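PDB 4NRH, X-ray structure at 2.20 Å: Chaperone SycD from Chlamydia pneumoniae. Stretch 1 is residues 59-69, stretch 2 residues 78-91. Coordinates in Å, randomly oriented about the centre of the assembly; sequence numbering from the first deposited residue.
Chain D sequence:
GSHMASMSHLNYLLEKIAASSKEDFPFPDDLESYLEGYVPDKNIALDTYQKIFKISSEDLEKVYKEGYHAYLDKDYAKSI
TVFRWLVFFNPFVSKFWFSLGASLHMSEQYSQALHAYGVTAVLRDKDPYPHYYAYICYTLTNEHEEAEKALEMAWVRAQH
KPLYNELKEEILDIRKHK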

ATOM      1  N   ASP D  59      10.132   3.841 -21.109  1.00 47.12           N
ATOM      2  CA  ASP D  59       9.096   3.042 -20.462  1.00 43.59           C
ATOM      3  C   ASP D  59       7.795   3.824 -20.316  1.00 42.43           C
ATOM      4  O   ASP D  59       6.713   3.291 -20.559  1.00 43.74           O
ATOM      5  CB  ASP D  59       9.570   2.550 -19.093  1.00 53.46           C
ATOM      6  CG  ASP D  59      10.574   1.419 -19.196  1.00 65.64           C
ATOM      7  OD1 ASP D  59      10.550   0.693 -20.213  1.00 66.47           O
ATOM      8  OD2 ASP D  59      11.385   1.254 -18.261  1.00 66.46           O
ATOM      9  N   LEU D  60       7.904   5.085 -19.908  1.00 46.82           N
ATOM     10  CA  LEU D  60       6.730   5.934 -19.738  1.00 42.59           C
ATOM     11  C   LEU D  60       6.066   6.226 -21.078  1.00 41.04           C
ATOM     12  O   LEU D  60       4.843   6.341 -21.162  1.00 42.07           O
ATOM     13  CB  LEU D  60       7.099   7.245 -19.041  1.00 37.27           C
ATOM     14  CG  LEU D  60       7.470   7.156 -17.559  1.00 42.36           C
ATOM     15  CD1 LEU D  60       7.512   8.544 -16.942  1.00 46.28           C
ATOM     16  CD2 LEU D  60       6.491   6.267 -16.810  1.00 46.84           C
ATOM     17  N   GLU D  61       6.880   6.352 -22.122  1.00 38.68           N
ATOM     18  CA  GLU D  61       6.364   6.598 -23.463  1.00 47.62           C
ATOM     19  C   GLU D  61       5.518   5.424 -23.947  1.00 46.10           C
ATOM     20  O   GLU D  61       4.472   5.621 -24.566  1.00 43.56           O
ATOM     21  CB  GLU D  61       7.504   6.870 -24.444  1.00 43.51           C
ATOM     22  CG  GLU D  61       7.031   7.304 -25.823  1.00 62.36           C
ATOM     23  CD  GLU D  61       6.111   8.511 -25.777  1.00 69.63           C
ATOM     24  OE1 GLU D  61       6.389   9.449 -25.001  1.00 66.95           O
ATOM     25  OE2 GLU D  61       5.107   8.521 -26.517  1.00 76.21           O
ATOM     26  N   LYS D  62       5.983   4.208 -23.673  1.00 47.03           N
ATOM     27  CA  LYS D  62       5.227   3.007 -24.014  1.00 56.05           C
ATOM     28  C   LYS D  62       3.863   3.031 -23.338  1.00 56.64           C
ATOM     29  O   LYS D  62       2.844   2.715 -23.952  1.00 54.07           O
ATOM     30  CB  LYS D  62       5.981   1.740 -23.601  1.00 56.85           C
ATOM     31  CG  LYS D  62       7.249   1.456 -24.387  1.00 58.25           C
ATOM     32  CD  LYS D  62       7.928   0.201 -23.856  1.00 63.72           C
ATOM     33  CE  LYS D  62       9.200  -0.125 -24.619  1.00 63.46           C
ATOM     34  NZ  LYS D  62       9.910  -1.294 -24.025  1.00 59.44           N
ATOM     35  N   VAL D  63       3.859   3.415 -22.066  1.00 48.02           N
ATOM     36  CA  VAL D  63       2.631   3.513 -21.287  1.00 46.13           C
ATOM     37  C   VAL D  63       1.730   4.618 -21.836  1.00 46.50           C
ATOM     38  O   VAL D  63       0.508   4.472 -21.877  1.00 40.74           O
ATOM     39  CB  VAL D  63       2.935   3.777 -19.797  1.00 45.21           C
ATOM     40  CG1 VAL D  63       1.650   3.944 -19.009  1.00 36.52           C
ATOM     41  CG2 VAL D  63       3.761   2.636 -19.217  1.00 50.76           C
ATOM     42  N   TYR D  64       2.341   5.719 -22.264  1.00 46.50           N
ATOM     43  CA  TYR D  64       1.593   6.835 -22.836  1.00 47.63           C
ATOM     44  C   TYR D  64       0.823   6.411 -24.082  1.00 43.75           C
ATOM     45  O   TYR D  64      -0.337   6.786 -24.260  1.00 43.97           O
ATOM     46  CB  TYR D  64       2.526   7.999 -23.175  1.00 35.97           C
ATOM     47  CG  TYR D  64       1.802   9.194 -23.755  1.00 44.01           C
ATOM     48  CD1 TYR D  64       0.887   9.910 -22.995  1.00 45.77           C
ATOM     49  CD2 TYR D  64       2.027   9.601 -25.064  1.00 44.86           C
ATOM     50  CE1 TYR D  64       0.220  11.001 -23.518  1.00 50.32           C
ATOM     51  CE2 TYR D  64       1.365  10.693 -25.597  1.00 43.35           C
ATOM     52  CZ  TYR D  64       0.462  11.389 -24.820  1.00 49.75           C
ATOM     53  OH  TYR D  64      -0.202  12.474 -25.342  1.00 49.64           O
ATOM     54  N   LYS D  65       1.478   5.642 -24.945  1.00 39.81           N
ATOM     55  CA  LYS D  65       0.842   5.138 -26.157  1.00 46.91           C
ATOM     56  C   LYS D  65      -0.325   4.214 -25.819  1.00 44.81           C
ATOM     57  O   LYS D  65      -1.351   4.230 -26.497  1.00 49.69           O
ATOM     58  CB  LYS D  65       1.860   4.415 -27.040  1.00 50.09           C
ATOM     59  CG  LYS D  65       2.833   5.352 -27.743  1.00 57.79           C
ATOM     60  CD  LYS D  65       3.848   4.588 -28.575  1.00 55.39           C
ATOM     61  CE  LYS D  65       3.164   3.769 -29.656  1.00 62.29           C
ATOM     62  NZ  LYS D  65       4.131   2.914 -30.400  1.00 72.34           N
ATOM     63  N   GLU D  66      -0.158   3.409 -24.773  1.00 40.50           N
ATOM     64  CA  GLU D  66      -1.221   2.519 -24.314  1.00 46.51           C
ATOM     65  C   GLU D  66      -2.460   3.311 -23.907  1.00 46.49           C
ATOM     66  O   GLU D  66      -3.585   2.940 -24.242  1.00 49.59           O
ATOM     67  CB  GLU D  66      -0.741   1.663 -23.139  1.00 43.05           C
ATOM     68  CG  GLU D  66       0.387   0.706 -23.479  1.00 49.77           C
ATOM     69  CD  GLU D  66       0.745  -0.206 -22.320  1.00 57.64           C
ATOM     70  OE1 GLU D  66       0.630   0.234 -21.158  1.00 54.79           O
ATOM     71  OE2 GLU D  66       1.146  -1.361 -22.572  1.00 71.77           O
ATOM     72  N   GLY D  67      -2.242   4.403 -23.181  1.00 43.38           N
ATOM     73  CA  GLY D  67      -3.325   5.272 -22.762  1.00 46.80           C
ATOM     74  C   GLY D  67      -3.904   6.017 -23.947  1.00 52.30           C
ATOM     75  O   GLY D  67      -5.112   6.240 -24.028  1.00 53.45           O
ATOM     76  N   TYR D  68      -3.027   6.403 -24.867  1.00 48.32           N
ATOM     77  CA  TYR D  68      -3.427   7.121 -26.069  1.00 50.63           C
ATOM     78  C   TYR D  68      -4.252   6.220 -26.986  1.00 53.61           C
ATOM     79  O   TYR D  68      -5.253   6.655 -27.558  1.00 45.40           O
ATOM     80  CB  TYR D  68      -2.193   7.648 -26.805  1.00 59.32           C
ATOM     81  CG  TYR D  68      -2.475   8.777 -27.769  1.00 70.14           C
ATOM     82  CD1 TYR D  68      -2.842  10.035 -27.308  1.00 81.57           C
ATOM     83  CD2 TYR D  68      -2.367   8.589 -29.141  1.00 83.40           C
ATOM     84  CE1 TYR D  68      -3.098  11.074 -28.187  1.00 86.21           C
ATOM     85  CE2 TYR D  68      -2.620   9.621 -30.026  1.00 87.22           C
ATOM     86  CZ  TYR D  68      -2.986  10.859 -29.544  1.00 81.49           C
ATOM     87  OH  TYR D  68      -3.240  11.887 -30.424  1.00 85.19           O
ATOM     88  N   HIS D  69      -3.819   4.970 -27.129  1.00 44.05           N
ATOM     89  CA  HIS D  69      -4.561   3.971 -27.899  1.00 49.11           C
ATOM     90  C   HIS D  69      -5.967   3.755 -27.347  1.00 50.13           C
ATOM     91  O   HIS D  69      -6.936   3.684 -28.104  1.00 56.11           O
ATOM     92  CB  HIS D  69      -3.806   2.640 -27.923  1.00 47.39           C
ATOM     93  CG  HIS D  69      -2.635   2.624 -28.857  1.00 48.14           C
ATOM     94  ND1 HIS D  69      -2.413   3.616 -29.789  1.00 58.61           N
ATOM     95  CD2 HIS D  69      -1.626   1.734 -29.006  1.00 55.53           C
ATOM     96  CE1 HIS D  69      -1.317   3.337 -30.470  1.00 49.93           C
ATOM     97  NE2 HIS D  69      -0.820   2.202 -30.016  1.00 50.04           N
ATOM     98  N   LYS D  78     -10.437   3.644 -19.325  1.00 51.40           N
ATOM     99  CA  LYS D  78      -9.130   2.995 -19.320  1.00 50.81           C
ATOM    100  C   LYS D  78      -8.005   4.007 -19.509  1.00 52.01           C
ATOM    101  O   LYS D  78      -6.948   3.897 -18.885  1.00 45.38           O
ATOM    102  CB  LYS D  78      -9.061   1.924 -20.412  1.00 49.59           C
ATOM    103  CG  LYS D  78      -7.718   1.219 -20.509  1.00 58.51           C
ATOM    104  CD  LYS D  78      -7.735   0.138 -21.577  1.00 73.39           C
ATOM    105  CE  LYS D  78      -6.424  -0.632 -21.601  1.00 81.58           C
ATOM    106  NZ  LYS D  78      -6.413  -1.679 -22.661  1.00 86.71           N
ATOM    107  N   SER D  79      -8.236   4.992 -20.371  1.00 47.58           N
ATOM    108  CA  SER D  79      -7.237   6.022 -20.633  1.00 47.27           C
ATOM    109  C   SER D  79      -6.991   6.873 -19.391  1.00 43.88           C
ATOM    110  O   SER D  79      -5.851   7.213 -19.080  1.00 41.01           O
ATOM    111  CB  SER D  79      -7.668   6.905 -21.806  1.00 49.73           C
ATOM    112  OG  SER D  79      -8.745   7.752 -21.441  1.00 55.44           O
ATOM    113  N   ILE D  80      -8.067   7.204 -18.681  1.00 42.96           N
ATOM    114  CA  ILE D  80      -7.974   7.997 -17.460  1.00 44.02           C
ATOM    115  C   ILE D  80      -7.128   7.284 -16.407  1.00 50.25           C
ATOM    116  O   ILE D  80      -6.277   7.900 -15.762  1.00 47.21           O
ATOM    117  CB  ILE D  80      -9.373   8.304 -16.884  1.00 40.83           C
ATOM    118  CG1 ILE D  80     -10.106   9.304 -17.781  1.00 42.93           C
ATOM    119  CG2 ILE D  80      -9.265   8.868 -15.481  1.00 44.98           C
ATOM    120  CD1 ILE D  80     -11.577   9.462 -17.453  1.00 41.82           C
ATOM    121  N   THR D  81      -7.365   5.986 -16.244  1.00 48.60           N
ATOM    122  CA  THR D  81      -6.572   5.158 -15.343  1.00 40.59           C
ATOM    123  C   THR D  81      -5.080   5.251 -15.659  1.00 42.11           C
ATOM    124  O   THR D  81      -4.255   5.454 -14.768  1.00 41.54           O
ATOM    125  CB  THR D  81      -7.006   3.679 -15.409  1.00 45.33           C
ATOM    126  OG1 THR D  81      -8.352   3.548 -14.932  1.00 54.13           O
ATOM    127  CG2 THR D  81      -6.085   2.813 -14.564  1.00 38.76           C
ATOM    128  N   VAL D  82      -4.747   5.109 -16.938  1.00 38.52           N
ATOM    129  CA  VAL D  82      -3.359   5.110 -17.387  1.00 42.23           C
ATOM    130  C   VAL D  82      -2.667   6.459 -17.192  1.00 42.95           C
ATOM    131  O   VAL D  82      -1.553   6.522 -16.669  1.00 39.79           O
ATOM    132  CB  VAL D  82      -3.264   4.715 -18.876  1.00 48.31           C
ATOM    133  CG1 VAL D  82      -1.846   4.904 -19.394  1.00 38.72           C
ATOM    134  CG2 VAL D  82      -3.726   3.278 -19.073  1.00 48.62           C
ATOM    135  N   PHE D  83      -3.331   7.534 -17.607  1.00 39.58           N
ATOM    136  CA  PHE D  83      -2.738   8.867 -17.538  1.00 40.11           C
ATOM    137  C   PHE D  83      -2.502   9.331 -16.101  1.00 36.56           C
ATOM    138  O   PHE D  83      -1.533  10.038 -15.830  1.00 41.18           O
ATOM    139  CB  PHE D  83      -3.606   9.882 -18.288  1.00 39.67           C
ATOM    140  CG  PHE D  83      -3.665   9.644 -19.770  1.00 40.99           C
ATOM    141  CD1 PHE D  83      -2.512   9.347 -20.480  1.00 41.19           C
ATOM    142  CD2 PHE D  83      -4.865   9.727 -20.457  1.00 42.05           C
ATOM    143  CE1 PHE D  83      -2.556   9.125 -21.843  1.00 39.07           C
ATOM    144  CE2 PHE D  83      -4.916   9.505 -21.821  1.00 41.19           C
ATOM    145  CZ  PHE D  83      -3.760   9.204 -22.514  1.00 42.97           C
ATOM    146  N   ARG D  84      -3.385   8.941 -15.188  1.00 33.57           N
ATOM    147  CA  ARG D  84      -3.189   9.250 -13.773  1.00 33.49           C
ATOM    148  C   ARG D  84      -1.914   8.604 -13.235  1.00 41.75           C
ATOM    149  O   ARG D  84      -1.181   9.218 -12.462  1.00 44.60           O
ATOM    150  CB  ARG D  84      -4.395   8.808 -12.940  1.00 41.14           C
ATOM    151  CG  ARG D  84      -5.643   9.650 -13.156  1.00 46.67           C
ATOM    152  CD  ARG D  84      -6.565   9.578 -11.949  1.00 41.63           C
ATOM    153  NE  ARG D  84      -7.692  10.498 -12.064  1.00 42.54           N
ATOM    154  CZ  ARG D  84      -8.962  10.118 -12.159  1.00 47.63           C
ATOM    155  NH1 ARG D  84      -9.275   8.830 -12.143  1.00 47.64           N
ATOM    156  NH2 ARG D  84      -9.921  11.029 -12.262  1.00 52.02           N
ATOM    157  N   TRP D  85      -1.659   7.362 -13.642  1.00 35.24           N
ATOM    158  CA  TRP D  85      -0.427   6.672 -13.267  1.00 32.24           C
ATOM    159  C   TRP D  85       0.799   7.396 -13.815  1.00 28.53           C
ATOM    160  O   TRP D  85       1.803   7.551 -13.120  1.00 43.90           O
ATOM    161  CB  TRP D  85      -0.443   5.222 -13.762  1.00 32.74           C
ATOM    162  CG  TRP D  85      -1.130   4.271 -12.826  1.00 35.07           C
ATOM    163  CD1 TRP D  85      -2.312   3.623 -13.037  1.00 34.48           C
ATOM    164  CD2 TRP D  85      -0.672   3.860 -11.532  1.00 36.16           C
ATOM    165  NE1 TRP D  85      -2.618   2.833 -11.954  1.00 43.45           N
ATOM    166  CE2 TRP D  85      -1.627   2.962 -11.016  1.00 37.40           C
ATOM    167  CE3 TRP D  85       0.453   4.166 -10.759  1.00 36.61           C
ATOM    168  CZ2 TRP D  85      -1.493   2.367  -9.765  1.00 35.53           C
ATOM    169  CZ3 TRP D  85       0.586   3.573  -9.516  1.00 35.44           C
ATOM    170  CH2 TRP D  85      -0.383   2.684  -9.032  1.00 41.73           C
ATOM    171  N   LEU D  86       0.710   7.826 -15.070  1.00 29.26           N
ATOM    172  CA  LEU D  86       1.793   8.561 -15.715  1.00 34.35           C
ATOM    173  C   LEU D  86       2.073   9.869 -14.987  1.00 33.22           C
ATOM    174  O   LEU D  86       3.227  10.241 -14.772  1.00 34.81           O
ATOM    175  CB  LEU D  86       1.453   8.839 -17.177  1.00 35.62           C
ATOM    176  CG  LEU D  86       1.598   7.659 -18.136  1.00 44.46           C
ATOM    177  CD1 LEU D  86       1.057   8.031 -19.501  1.00 33.04           C
ATOM    178  CD2 LEU D  86       3.052   7.226 -18.230  1.00 52.00           C
ATOM    179  N   VAL D  87       1.003  10.563 -14.615  1.00 27.74           N
ATOM    180  CA  VAL D  87       1.112  11.815 -13.883  1.00 39.74           C
ATOM    181  C   VAL D  87       1.691  11.565 -12.491  1.00 33.12           C
ATOM    182  O   VAL D  87       2.463  12.372 -11.971  1.00 33.91           O
ATOM    183  CB  VAL D  87      -0.269  12.511 -13.779  1.00 41.38           C
ATOM    184  CG1 VAL D  87      -0.338  13.420 -12.567  1.00 47.55           C
ATOM    185  CG2 VAL D  87      -0.574  13.280 -15.057  1.00 39.76           C
ATOM    186  N   PHE D  88       1.344  10.421 -11.912  1.00 33.06           N
ATOM    187  CA  PHE D  88       1.890  10.011 -10.622  1.00 30.41           C
ATOM    188  C   PHE D  88       3.402   9.818 -10.698  1.00 31.58           C
ATOM    189  O   PHE D  88       4.134  10.212  -9.792  1.00 35.42           O
ATOM    190  CB  PHE D  88       1.210   8.723 -10.141  1.00 31.26           C
ATOM    191  CG  PHE D  88       1.905   8.060  -8.982  1.00 35.78           C
ATOM    192  CD1 PHE D  88       1.648   8.463  -7.682  1.00 34.52           C
ATOM    193  CD2 PHE D  88       2.798   7.020  -9.191  1.00 34.90           C
ATOM    194  CE1 PHE D  88       2.281   7.854  -6.614  1.00 41.36           C
ATOM    195  CE2 PHE D  88       3.433   6.407  -8.127  1.00 42.08           C
ATOM    196  CZ  PHE D  88       3.173   6.824  -6.837  1.00 41.58           C
ATOM    197  N   PHE D  89       3.861   9.208 -11.786  1.00 33.96           N
ATOM    198  CA  PHE D  89       5.281   8.935 -11.975  1.00 38.74           C
ATOM    199  C   PHE D  89       6.070  10.188 -12.348  1.00 37.30           C
ATOM    200  O   PHE D  89       7.163  10.417 -11.830  1.00 34.81           O
ATOM    201  CB  PHE D  89       5.472   7.854 -13.040  1.00 38.56           C
ATOM    202  CG  PHE D  89       5.132   6.473 -12.562  1.00 44.20           C
ATOM    203  CD1 PHE D  89       5.605   6.015 -11.343  1.00 44.61           C
ATOM    204  CD2 PHE D  89       4.334   5.636 -13.323  1.00 44.58           C
ATOM    205  CE1 PHE D  89       5.292   4.746 -10.894  1.00 48.19           C
ATOM    206  CE2 PHE D  89       4.017   4.366 -12.879  1.00 43.24           C
ATOM    207  CZ  PHE D  89       4.497   3.921 -11.663  1.00 45.77           C
ATOM    208  N   ASN D  90       5.519  10.996 -13.248  1.00 32.91           N
ATOM    209  CA  ASN D  90       6.170  12.235 -13.656  1.00 37.34           C
ATOM    210  C   ASN D  90       5.134  13.302 -13.997  1.00 36.53           C
ATOM    211  O   ASN D  90       4.674  13.385 -15.135  1.00 33.41           O
ATOM    212  CB  ASN D  90       7.095  11.987 -14.853  1.00 34.96           C
ATOM    213  CG  ASN D  90       8.023  13.160 -15.138  1.00 40.84           C
ATOM    214  OD1 ASN D  90       7.766  14.293 -14.730  1.00 39.22           O
ATOM    215  ND2 ASN D  90       9.111  12.888 -15.853  1.00 33.36           N
ATOM    216  N   PRO D  91       4.768  14.127 -13.004  1.00 40.69           N
ATOM    217  CA  PRO D  91       3.734  15.156 -13.153  1.00 34.79           C
ATOM    218  C   PRO D  91       4.215  16.409 -13.881  1.00 40.10           C
ATOM    219  O   PRO D  91       3.459  17.374 -13.988  1.00 37.65           O
ATOM    220  CB  PRO D  91       3.371  15.490 -11.706  1.00 29.89           C
ATOM    221  CG  PRO D  91       4.630  15.247 -10.954  1.00 35.47           C
ATOM    222  CD  PRO D  91       5.308  14.083 -11.633  1.00 29.69           C
TER

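The two helices run nearly antiparallel, their N-to-C directions 157° apart and their axes approaching to 8.2 Å. No hydrogen bond crosses between them; each backbone satisfies itself with i to i+4 bonds, and the contact rests on the packing of apolar surface. Leu60, Leu86 and Gly67 each have more surface covered than any other residue of the contact.

Leu60 and Leu86 face each other where the backbones stand well apart, their CA atoms separated by 6.9 Å. Both CA-to-CB bonds point sideways, yet both side chains have chi1 near m and chi2 near t, and this extended shape brings their ends across the gap. Leu60 CD2 meets Leu86 CD2 at 3.8 Å and also lies 4.1 Å from Phe89 CD2, while Leu60 CD1 rests 4.0 Å from Asn90 CB. Leu60 thus reaches the last helical turn and the first residue beyond it. Asn90 suits this place because its CB offers an apolar surface while its ND2 is hydrogen-bonded elsewhere in the structure and its OD1 to a residue just outside the stretches.

Leu86 serves several partners, and its branched end is well suited to the task. CD2 packs against Val63 CG1 at 3.7 Å as well as against Leu60, and CD1 lies 3.6 Å from Tyr64 CA and sits at the edge of the Tyr64 ring, near its plane. The CA-to-CB bonds of Val63 and Val82 both point toward the other helix, and their compact side chains meet at 3.6 Å, CG1 to CG1. Short, beta-branched residues fit here, filling the space between the backbones without having to reach far.

At the other end the helices close in, and Gly67 CA comes within 4.5 Å of Ser79 CA. Glycine makes this approach possible: a CB at its ideal position would point toward the opposite helix and lie only 2.9 Å from both Val82 CG1 and Phe83 CE1, a clash with each. With no side chain in the way, Val82 CG1 settles 3.7 Å from Gly67 CA, and Phe83 CZ approaches Gly67 C to 3.5 Å. Ser79 CB lies 3.5 Å from Gly67 O.

Phe83 links this close approach to the leucine cluster. Its CA-to-CB bond points sideways, but the ring reaches inward, with CE1 3.7 Å from Tyr64 CD1. The two rings meet obliquely, their planes at 50° and their centroids 5.8 Å apart. Tyrosine can supply this apolar ring surface while its hydroxyl hydrogen-bonds elsewhere in the structure.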